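Local coordinates for protein acetaldehyde dehydrogenase (Acetylating) (Geobacillus thermoglucosidasius, PDB 5J78) that probably catalyses the reversible, coenzyme A- and NAD-dependent conversion of acetaldehyde to acetyl-CoA, at residues A321-K326 against A332-I337; L76-V81 against G87-K92; K48-M53 against I153-R158. One frame throughout, in Å; residues are numbered along the deposited sequence.

Contact 1 (A321-K326 against A332-I337); sequences AKIVGK and AEMAGI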
loop_
_atom_site.group_PDB
_atom_site.type_symbol
_atom_site.label_atom_id
_atom_site.label_comp_id
_atom_site.label_asym_id
_atom_site.label_seq_id
_atom_site.Cartn_x
_atom_site.Cartn_y
_atom_site.Cartn_z
ATOM N N ALA A 321 -22.533 11.032 16.086
ATOM C CA ALA A 321 -23.239 9.757 16.194
ATOM C C ALA A 321 -24.192 9.708 17.392
ATOM O O ALA A 321 -25.139 8.915 17.405
ATOM C CB ALA A 321 -22.234 8.598 16.286
ATOM N N LYS A 322 -23.957 10.552 18.395
ATOM C CA LYS A 322 -24.768 10.495 19.608
ATOM C C LYS A 322 -26.175 11.044 19.412
ATOM O O LYS A 322 -27.040 10.762 20.226
ATOM C CB LYS A 322 -24.064 11.229 20.756
ATOM C CG LYS A 322 -22.995 10.370 21.408
ATOM C CD LYS A 322 -21.977 11.195 22.168
ATOM C CE LYS A 322 -20.857 10.301 22.683
ATOM N NZ LYS A 322 -20.126 10.901 23.838
ATOM N N ILE A 323 -26.431 11.797 18.341
ATOM C CA ILE A 323 -27.811 12.217 18.071
ATOM C C ILE A 323 -28.518 11.344 17.044
ATOM O O ILE A 323 -29.719 11.478 16.857
ATOM C CB ILE A 323 -27.908 13.701 17.588
ATOM C CG1 ILE A 323 -27.318 13.893 16.179
ATOM C CG2 ILE A 323 -27.247 14.630 18.591
ATOM C CD1 ILE A 323 -27.788 15.172 15.511
ATOM N N VAL A 324 -27.787 10.478 16.354
ATOM C CA VAL A 324 -28.414 9.612 15.351
ATOM C C VAL A 324 -29.518 8.767 15.957
ATOM O O VAL A 324 -29.288 8.042 16.917
ATOM C CB VAL A 324 -27.386 8.661 14.694
ATOM C CG1 VAL A 324 -28.089 7.663 13.770
ATOM C CG2 VAL A 324 -26.339 9.469 13.943
ATOM N N GLY A 325 -30.716 8.853 15.388
ATOM C CA GLY A 325 -31.812 8.000 15.809
ATOM C C GLY A 325 -32.364 8.322 17.194
ATOM O O GLY A 325 -33.008 7.479 17.821
ATOM N N LYS A 326 -32.127 9.542 17.667
ATOM C CA LYS A 326 -32.591 9.951 19.001
ATOM C C LYS A 326 -33.909 10.721 18.961
ATOM O O LYS A 326 -34.147 11.527 18.062
ATOM C CB LYS A 326 -31.507 10.790 19.685
ATOM C CG LYS A 326 -30.238 9.997 19.991
ATOM C CD LYS A 326 -30.557 8.832 20.926
ATOM C CE LYS A 326 -29.314 8.131 21.436
ATOM N NZ LYS A 326 -29.692 7.001 22.333
ATOM N N ALA A 332 -32.898 17.464 22.726
ATOM C CA ALA A 332 -33.098 18.705 23.490
ATOM C C ALA A 332 -32.237 18.700 24.749
ATOM O O ALA A 332 -31.532 19.660 25.039
ATOM C CB ALA A 332 -34.557 18.867 23.856
ATOM N N GLU A 333 -32.291 17.589 25.475
ATOM C CA GLU A 333 -31.517 17.427 26.684
ATOM C C GLU A 333 -30.034 17.571 26.393
ATOM O O GLU A 333 -29.303 18.236 27.136
ATOM C CB GLU A 333 -31.809 16.069 27.315
ATOM C CG GLU A 333 -31.388 15.965 28.771
ATOM C CD GLU A 333 -31.689 14.600 29.370
ATOM O OE1 GLU A 333 -32.584 13.899 28.843
ATOM O OE2 GLU A 333 -31.029 14.231 30.368
ATOM N N MET A 334 -29.600 16.976 25.285
ATOM C CA MET A 334 -28.189 16.971 24.912
ATOM C C MET A 334 -27.723 18.372 24.605
ATOM O O MET A 334 -26.589 18.742 24.898
ATOM C CB MET A 334 -27.939 16.085 23.677
ATOM C CG MET A 334 -27.974 14.607 23.935
ATOM S SD MET A 334 -27.581 13.656 22.447
ATOM C CE MET A 334 -27.406 12.026 23.185
ATOM N N ALA A 335 -28.596 19.138 23.968
ATOM C CA ALA A 335 -28.254 20.498 23.589
ATOM C C ALA A 335 -28.540 21.450 24.747
ATOM O O ALA A 335 -28.235 22.633 24.653
ATOM C CB ALA A 335 -29.020 20.927 22.337
ATOM N N GLY A 336 -29.124 20.935 25.832
ATOM C CA GLY A 336 -29.435 21.757 26.993
ATOM C C GLY A 336 -30.525 22.787 26.775
ATOM O O GLY A 336 -30.441 23.923 27.261
ATOM N N ILE A 337 -31.563 22.387 26.050
ATOM C CA ILE A 337 -32.741 23.222 25.876
ATOM C C ILE A 337 -33.886 22.365 26.366
ATOM O O ILE A 337 -33.717 21.159 26.519
ATOM C CB ILE A 337 -32.940 23.669 24.398
ATOM C CG1 ILE A 337 -33.487 22.523 23.534
ATOM C CG2 ILE A 337 -31.615 24.201 23.808
ATOM C CD1 ILE A 337 -33.770 22.923 22.085
#
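Met334 reaches across to the 321-326 loop with its last two side-chain atoms, and nearly all of the contact is carried by them. Its methyl CE ends 3.2 Å from Lys322 O, closely set against the backbone carbonyl, while Lys322 CB stands farther off, 4.2 Å from Met334 CE. The sulfur takes the other neighbour: Met334 SD lies 4.0 Å from Ile323 CG2, the two side chains passing at a slant. Met334 has its CG beside the backbone N, and the extended chain, chi3 170°, carries the thioether from helix to loop. A long, unbranched and pliable side chain suits this task, since the CA atoms of Ile323 and Met334 remain 8.3 Å apart. Lys322 turns its ammonium end away from the helix, as befits an exposed lysine. Ile323 holds CG1 between its backbone N and carbonyl carbon, chi1 69°, which leaves CG2 for the sulfur.

Both partners belong to the excursion between the parallel strands 298-300 and 345-349 of the seven-stranded sheet, and Ile312 of helix 303-313 touches both Ile323 and Met334.

The loop is shaped by a type II beta turn from Ile323 to Lys326, closed by Lys326 N to Ile323 O at 3.2 Å. Gly325 sits at its third position with a positive phi of 70°, a conformation glycine adopts with little strain. On the other segment the helix stops in a Schellman motif around Gly336, where the same property of glycine is used; Ile337 N returns to Ala332 O at 2.9 Å. Farther out, Lys326 NZ is hydrogen-bonded to Gly85 O, and the backbone of Gly325 bonds with Leu364.

Contact 2 (L76-V81 against G87-K92); sequences LAAMAV and GNVEDK. With ACT (acetate ion), chain I.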
loop_
_atom_site.group_PDB
_atom_site.type_symbol
_atom_site.label_atom_id
_atom_site.label_comp_id
_atom_site.label_asym_id
_atom_site.label_seq_id
_atom_site.Cartn_x
_atom_site.Cartn_y
_atom_site.Cartn_z
ATOM N N LEU A 76 -36.262 -8.861 16.827
ATOM C CA LEU A 76 -35.104 -8.243 16.196
ATOM C C LEU A 76 -35.147 -6.735 16.380
ATOM O O LEU A 76 -34.117 -6.108 16.629
ATOM C CB LEU A 76 -35.033 -8.584 14.705
ATOM C CG LEU A 76 -34.805 -10.071 14.410
ATOM C CD1 LEU A 76 -34.997 -10.417 12.930
ATOM C CD2 LEU A 76 -33.404 -10.468 14.839
ATOM N N ALA A 77 -36.324 -6.141 16.223
ATOM C CA ALA A 77 -36.443 -4.712 16.429
ATOM C C ALA A 77 -35.890 -4.328 17.814
ATOM O O ALA A 77 -35.088 -3.393 17.934
ATOM C CB ALA A 77 -37.899 -4.258 16.276
ATOM N N ALA A 78 -36.293 -5.074 18.846
ATOM C CA ALA A 78 -35.914 -4.760 20.229
ATOM C C ALA A 78 -34.411 -4.893 20.444
ATOM O O ALA A 78 -33.785 -4.028 21.053
ATOM C CB ALA A 78 -36.678 -5.672 21.208
ATOM N N MET A 79 -33.832 -5.973 19.942
ATOM C CA MET A 79 -32.382 -6.134 20.010
ATOM C C MET A 79 -31.637 -4.962 19.372
ATOM O O MET A 79 -30.641 -4.479 19.914
ATOM C CB MET A 79 -31.952 -7.440 19.336
ATOM C CG MET A 79 -32.303 -8.689 20.111
ATOM S SD MET A 79 -31.735 -10.180 19.261
ATOM C CE MET A 79 -29.980 -10.035 19.580
ATOM N N ALA A 80 -32.141 -4.468 18.247
ATOM C CA ALA A 80 -31.433 -3.429 17.508
ATOM C C ALA A 80 -31.506 -2.083 18.236
ATOM O O ALA A 80 -30.499 -1.365 18.341
ATOM C CB ALA A 80 -31.994 -3.316 16.078
ATOM N N VAL A 81 -32.681 -1.743 18.764
ATOM C CA VAL A 81 -32.815 -0.503 19.527
ATOM C C VAL A 81 -31.904 -0.528 20.759
ATOM O O VAL A 81 -31.213 0.460 21.037
ATOM C CB VAL A 81 -34.275 -0.220 19.983
ATOM C CG1 VAL A 81 -34.313 1.058 20.846
ATOM C CG2 VAL A 81 -35.203 -0.061 18.810
ATOM N N GLY A 87 -33.283 4.832 17.217
ATOM C CA GLY A 87 -34.650 4.561 16.826
ATOM C C GLY A 87 -35.561 4.050 17.939
ATOM O O GLY A 87 -35.271 4.237 19.116
ATOM N N ASN A 88 -36.666 3.406 17.552
ATOM C CA ASN A 88 -37.653 2.863 18.493
ATOM C C ASN A 88 -38.230 1.559 17.973
ATOM O O ASN A 88 -38.222 1.316 16.770
ATOM C CB ASN A 88 -38.784 3.859 18.731
ATOM C CG ASN A 88 -39.580 4.138 17.478
ATOM O OD1 ASN A 88 -40.311 3.275 16.994
ATOM N ND2 ASN A 88 -39.437 5.340 16.935
ATOM N N VAL A 89 -38.762 0.739 18.876
ATOM C CA VAL A 89 -39.102 -0.641 18.561
ATOM C C VAL A 89 -40.284 -0.800 17.593
ATOM O O VAL A 89 -40.290 -1.698 16.778
ATOM C CB VAL A 89 -39.395 -1.426 19.842
ATOM C CG1 VAL A 89 -39.681 -2.910 19.531
ATOM C CG2 VAL A 89 -38.204 -1.337 20.766
ATOM N N GLU A 90 -41.271 0.079 17.706
ATOM C CA GLU A 90 -42.428 0.078 16.815
ATOM C C GLU A 90 -41.992 0.227 15.344
ATOM O O GLU A 90 -42.351 -0.574 14.465
ATOM C CB GLU A 90 -43.375 1.217 17.230
ATOM C CG GLU A 90 -44.802 1.131 16.698
ATOM C CD GLU A 90 -45.738 2.144 17.360
ATOM O OE1 GLU A 90 -45.413 2.654 18.458
ATOM O OE2 GLU A 90 -46.802 2.434 16.776
ATOM N N ASP A 91 -41.195 1.250 15.089
ATOM C CA ASP A 91 -40.791 1.587 13.729
ATOM C C ASP A 91 -39.785 0.537 13.227
ATOM O O ASP A 91 -39.876 0.097 12.080
ATOM C CB ASP A 91 -40.234 3.014 13.683
ATOM C CG ASP A 91 -41.314 4.080 14.005
ATOM O OD1 ASP A 91 -42.514 3.720 14.048
ATOM O OD2 ASP A 91 -40.976 5.274 14.194
ATOM N N LYS A 92 -38.889 0.063 14.086
ATOM C CA LYS A 92 -37.941 -0.968 13.649
ATOM C C LYS A 92 -38.687 -2.248 13.296
ATOM O O LYS A 92 -38.279 -2.974 12.367
ATOM C CB LYS A 92 -36.865 -1.234 14.697
ATOM C CG LYS A 92 -35.774 -0.143 14.729
ATOM C CD LYS A 92 -34.446 -0.660 15.270
ATOM C CE LYS A 92 -33.405 0.422 15.485
ATOM N NZ LYS A 92 -32.913 1.051 14.243
HETATM C C ACT I . -33.738 -2.149 11.742
HETATM O O ACT I . -33.427 -0.971 11.996
HETATM O OXT ACT I . -33.230 -2.671 10.762
HETATM C CH3 ACT I . -34.736 -2.902 12.562
#
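Val81 and Val89 both place CG1 anti to the backbone N, with chi1 of 177° and -177°, and in each this leaves CG2 beside the N; the two CG2 methyls then meet at 3.8 Å. Val81 CG2 also rests 3.5 Å from Asn88 C, over the start of the second helix, and its other branch, CG1, lies against Gly87 O. Val89 CG1 reaches the small residues one turn before Val81, touching Ala77 CB at 3.9 Å. Lys92 does most along its shaft. Its CB packs on Ala77 CB at 3.6 Å, and its CD touches both Ala80 CB and Val81 CG2, 3.7 Å from each. A bend at the last torsion, chi4 -67°, then swings NZ to the bound acetate, whose O accepts a hydrogen bond from Lys92 NZ at 3.1 Å.

The arrangement is a helical hairpin: helix 55-84 turns through a short loop into helix 89-107, which runs back along it. Alanines on the first helix let the chains come close, the CA atoms of Ala77 and Lys92 being 4.9 Å apart. Gly87 has a positive phi, and a CB on it would crowd Lys92 CE. Asn88 is the N-cap of the second helix; its OD1 accepts from Asp91 N at 2.9 Å, while its ND2 donates to Asp91 OD2 from above the carboxylate plane.

The ammonium of Lys92 also forms a salt bridge with Asp268, and Ser145 and Lys95 bind the same acetate. With a methionine in place of Lys92, the carboxylate of Asp268 would probably be left without this cationic mate and the acetate less firmly held.

Contact 3 (K48-M53 against I153-R158); sequences KILEKM and IAVKAR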
loop_
_atom_site.group_PDB
_atom_site.type_symbol
_atom_site.label_atom_id
_atom_site.label_comp_id
_atom_site.label_asym_id
_atom_site.label_seq_id
_atom_site.Cartn_x
_atom_site.Cartn_y
_atom_site.Cartn_z
ATOM N N LYS A 48 -23.162 -24.675 -3.781
ATOM C CA LYS A 48 -23.154 -25.728 -4.791
ATOM C C LYS A 48 -24.380 -26.623 -4.637
ATOM O O LYS A 48 -24.989 -27.037 -5.622
ATOM C CB LYS A 48 -21.873 -26.559 -4.700
ATOM C CG LYS A 48 -20.979 -26.441 -5.915
ATOM C CD LYS A 48 -19.705 -25.698 -5.606
ATOM C CE LYS A 48 -19.159 -25.000 -6.853
ATOM N NZ LYS A 48 -18.180 -23.931 -6.497
ATOM N N ILE A 49 -24.733 -26.923 -3.392
ATOM C CA ILE A 49 -25.912 -27.719 -3.123
ATOM C C ILE A 49 -27.145 -26.915 -3.485
ATOM O O ILE A 49 -28.078 -27.422 -4.101
ATOM C CB ILE A 49 -25.982 -28.154 -1.648
ATOM C CG1 ILE A 49 -24.789 -29.051 -1.318
ATOM C CG2 ILE A 49 -27.307 -28.869 -1.346
ATOM C CD1 ILE A 49 -24.624 -29.350 0.163
ATOM N N LEU A 50 -27.166 -25.646 -3.102
ATOM C CA LEU A 50 -28.345 -24.856 -3.364
ATOM C C LEU A 50 -28.592 -24.768 -4.873
ATOM O O LEU A 50 -29.732 -24.858 -5.335
ATOM C CB LEU A 50 -28.217 -23.453 -2.765
ATOM C CG LEU A 50 -29.524 -22.651 -2.805
ATOM C CD1 LEU A 50 -30.541 -23.200 -1.804
ATOM C CD2 LEU A 50 -29.303 -21.158 -2.541
ATOM N N GLU A 51 -27.519 -24.597 -5.632
ATOM C CA GLU A 51 -27.622 -24.324 -7.060
ATOM C C GLU A 51 -28.267 -25.484 -7.826
ATOM O O GLU A 51 -28.797 -25.293 -8.922
ATOM C CB GLU A 51 -26.237 -24.039 -7.665
ATOM C CG GLU A 51 -26.338 -23.651 -9.155
ATOM C CD GLU A 51 -25.089 -22.985 -9.745
ATOM O OE1 GLU A 51 -24.199 -22.527 -8.990
ATOM O OE2 GLU A 51 -25.006 -22.911 -10.998
ATOM N N LYS A 52 -28.204 -26.684 -7.257
ATOM C CA LYS A 52 -28.808 -27.861 -7.890
ATOM C C LYS A 52 -30.327 -27.959 -7.725
ATOM O O LYS A 52 -30.966 -28.765 -8.397
ATOM C CB LYS A 52 -28.141 -29.128 -7.340
ATOM C CG LYS A 52 -26.663 -29.221 -7.746
ATOM C CD LYS A 52 -25.936 -30.450 -7.222
ATOM C CE LYS A 52 -24.505 -30.477 -7.784
ATOM N NZ LYS A 52 -23.667 -31.541 -7.169
ATOM N N MET A 53 -30.920 -27.137 -6.863
ATOM C CA MET A 53 -32.358 -27.257 -6.582
ATOM C C MET A 53 -33.276 -26.686 -7.665
ATOM O O MET A 53 -32.876 -25.836 -8.458
ATOM C CB MET A 53 -32.688 -26.574 -5.252
ATOM C CG MET A 53 -31.965 -27.166 -4.082
ATOM S SD MET A 53 -32.463 -26.371 -2.533
ATOM C CE MET A 53 -31.492 -27.310 -1.378
ATOM N N ILE A 153 -33.007 -11.795 -1.077
ATOM C CA ILE A 153 -32.653 -11.615 -2.490
ATOM C C ILE A 153 -31.439 -12.471 -2.866
ATOM O O ILE A 153 -31.338 -12.938 -3.997
ATOM C CB ILE A 153 -32.376 -10.127 -2.861
ATOM C CG1 ILE A 153 -31.153 -9.543 -2.138
ATOM C CG2 ILE A 153 -33.625 -9.246 -2.625
ATOM C CD1 ILE A 153 -30.738 -8.164 -2.705
ATOM N N ALA A 154 -30.530 -12.702 -1.925
ATOM C CA ALA A 154 -29.370 -13.538 -2.219
ATOM C C ALA A 154 -29.769 -14.985 -2.433
ATOM O O ALA A 154 -29.287 -15.637 -3.363
ATOM C CB ALA A 154 -28.326 -13.445 -1.102
ATOM N N VAL A 155 -30.636 -15.508 -1.569
ATOM C CA VAL A 155 -30.978 -16.928 -1.649
ATOM C C VAL A 155 -31.919 -17.194 -2.832
ATOM O O VAL A 155 -31.797 -18.203 -3.510
ATOM C CB VAL A 155 -31.609 -17.428 -0.331
ATOM C CG1 VAL A 155 -32.146 -18.869 -0.466
ATOM C CG2 VAL A 155 -30.580 -17.362 0.782
ATOM N N LYS A 156 -32.838 -16.274 -3.089
ATOM C CA LYS A 156 -33.746 -16.403 -4.223
ATOM C C LYS A 156 -32.963 -16.507 -5.546
ATOM O O LYS A 156 -33.381 -17.228 -6.455
ATOM C CB LYS A 156 -34.719 -15.222 -4.241
ATOM C CG LYS A 156 -35.611 -15.097 -5.477
ATOM C CD LYS A 156 -36.668 -16.175 -5.567
ATOM C CE LYS A 156 -37.262 -16.205 -6.979
ATOM N NZ LYS A 156 -38.558 -16.946 -7.088
ATOM N N ALA A 157 -31.821 -15.821 -5.643
ATOM C CA ALA A 157 -30.976 -15.903 -6.847
ATOM C C ALA A 157 -29.976 -17.060 -6.787
ATOM O O ALA A 157 -29.125 -17.222 -7.688
ATOM C CB ALA A 157 -30.252 -14.583 -7.068
ATOM N N ARG A 158 -30.078 -17.836 -5.710
ATOM C CA ARG A 158 -29.372 -19.112 -5.515
ATOM C C ARG A 158 -27.917 -18.947 -5.091
ATOM O O ARG A 158 -27.060 -19.763 -5.422
ATOM C CB ARG A 158 -29.462 -19.979 -6.775
ATOM C CG ARG A 158 -30.906 -20.263 -7.214
ATOM C CD ARG A 158 -31.036 -20.412 -8.715
ATOM N NE ARG A 158 -30.457 -21.664 -9.167
ATOM C CZ ARG A 158 -29.895 -21.858 -10.355
ATOM N NH1 ARG A 158 -29.828 -20.890 -11.250
ATOM N NH2 ARG A 158 -29.409 -23.042 -10.658
HETATM O O HOH W 1 -31.451 -23.673 -7.664
#
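Arg158 and Leu50 meet where helix 143-156 ends, in the beta-alpha-beta crossover that links the parallel strands 124-138 and 160-165 of what is probably the NAD-binding domain. Arg158 closes that helix in a Schellman motif, and its CA and CB lie beside the last part of helix 28-51. The CA of Arg158 is 3.6 Å from Leu50 CD2, and its CB follows at 4.4 Å from the same methyl, so the apolar base of the arginine lies against leucine. Beyond CB the chain kinks, with chi3 at 72°, and carries the guanidinium round to the polar end of the helix. Arg158 NE donates to a water 2.7 Å away; the water has Leu50 O and Met53 O within donating reach, with more acceptors around it than protons to give. At the tip, NH2 donates to Glu51 O, 2.9 Å away and 156° at the hydrogen, on a lone pair in the carbonyl plane and near the guanidinium plane. NH1 is hydrogen-bonded to Thr112 O and to a bound glycerol, probably from the crystallisation liquor.

An arginine suits the place because its several N-H groups can serve backbone carbonyls gathered near a helix C-terminus, whose partial negative charge would be expected to favour a cation. Glu51 contributes chiefly through its backbone and its CG, which lies 3.5 Å from Arg158 NH2. Its carboxylate stands at 81° to the guanidinium, and OE2 is well out of that plane, 4.4 Å from Arg158 NH2, so the two attract only as nearby charges; OE1 is hydrogen-bonded to Gln47. Pro130 of strand 124-138 touches both side chains. On the apolar side of the contact, Leu50 CD2 lies 4.2 Å from Val155 CG1.

Along the chain, contact 3 opens first, and contact 2 is nested inside the loop it closes; contact 1 follows both. The successive helices 28-51 and 55-84 contribute to contacts 3 and 2, whose centres are 30 Å apart and whose nearest atoms are about 14 Å apart. Contacts 1 and 2, with centres 18 Å apart, join directly: Gly325 O lies 2.7 Å from Gly87 N, a probable hydrogen bond, which would tie the hairpin of helices 55-84 and 89-107 to the excursion between strands 298-300 and 345-349 of the parallel sheet, part of the probable catalytic domain. Contacts 1 and 3, with centres 44 Å apart, lie on opposite sides of the chain's centre.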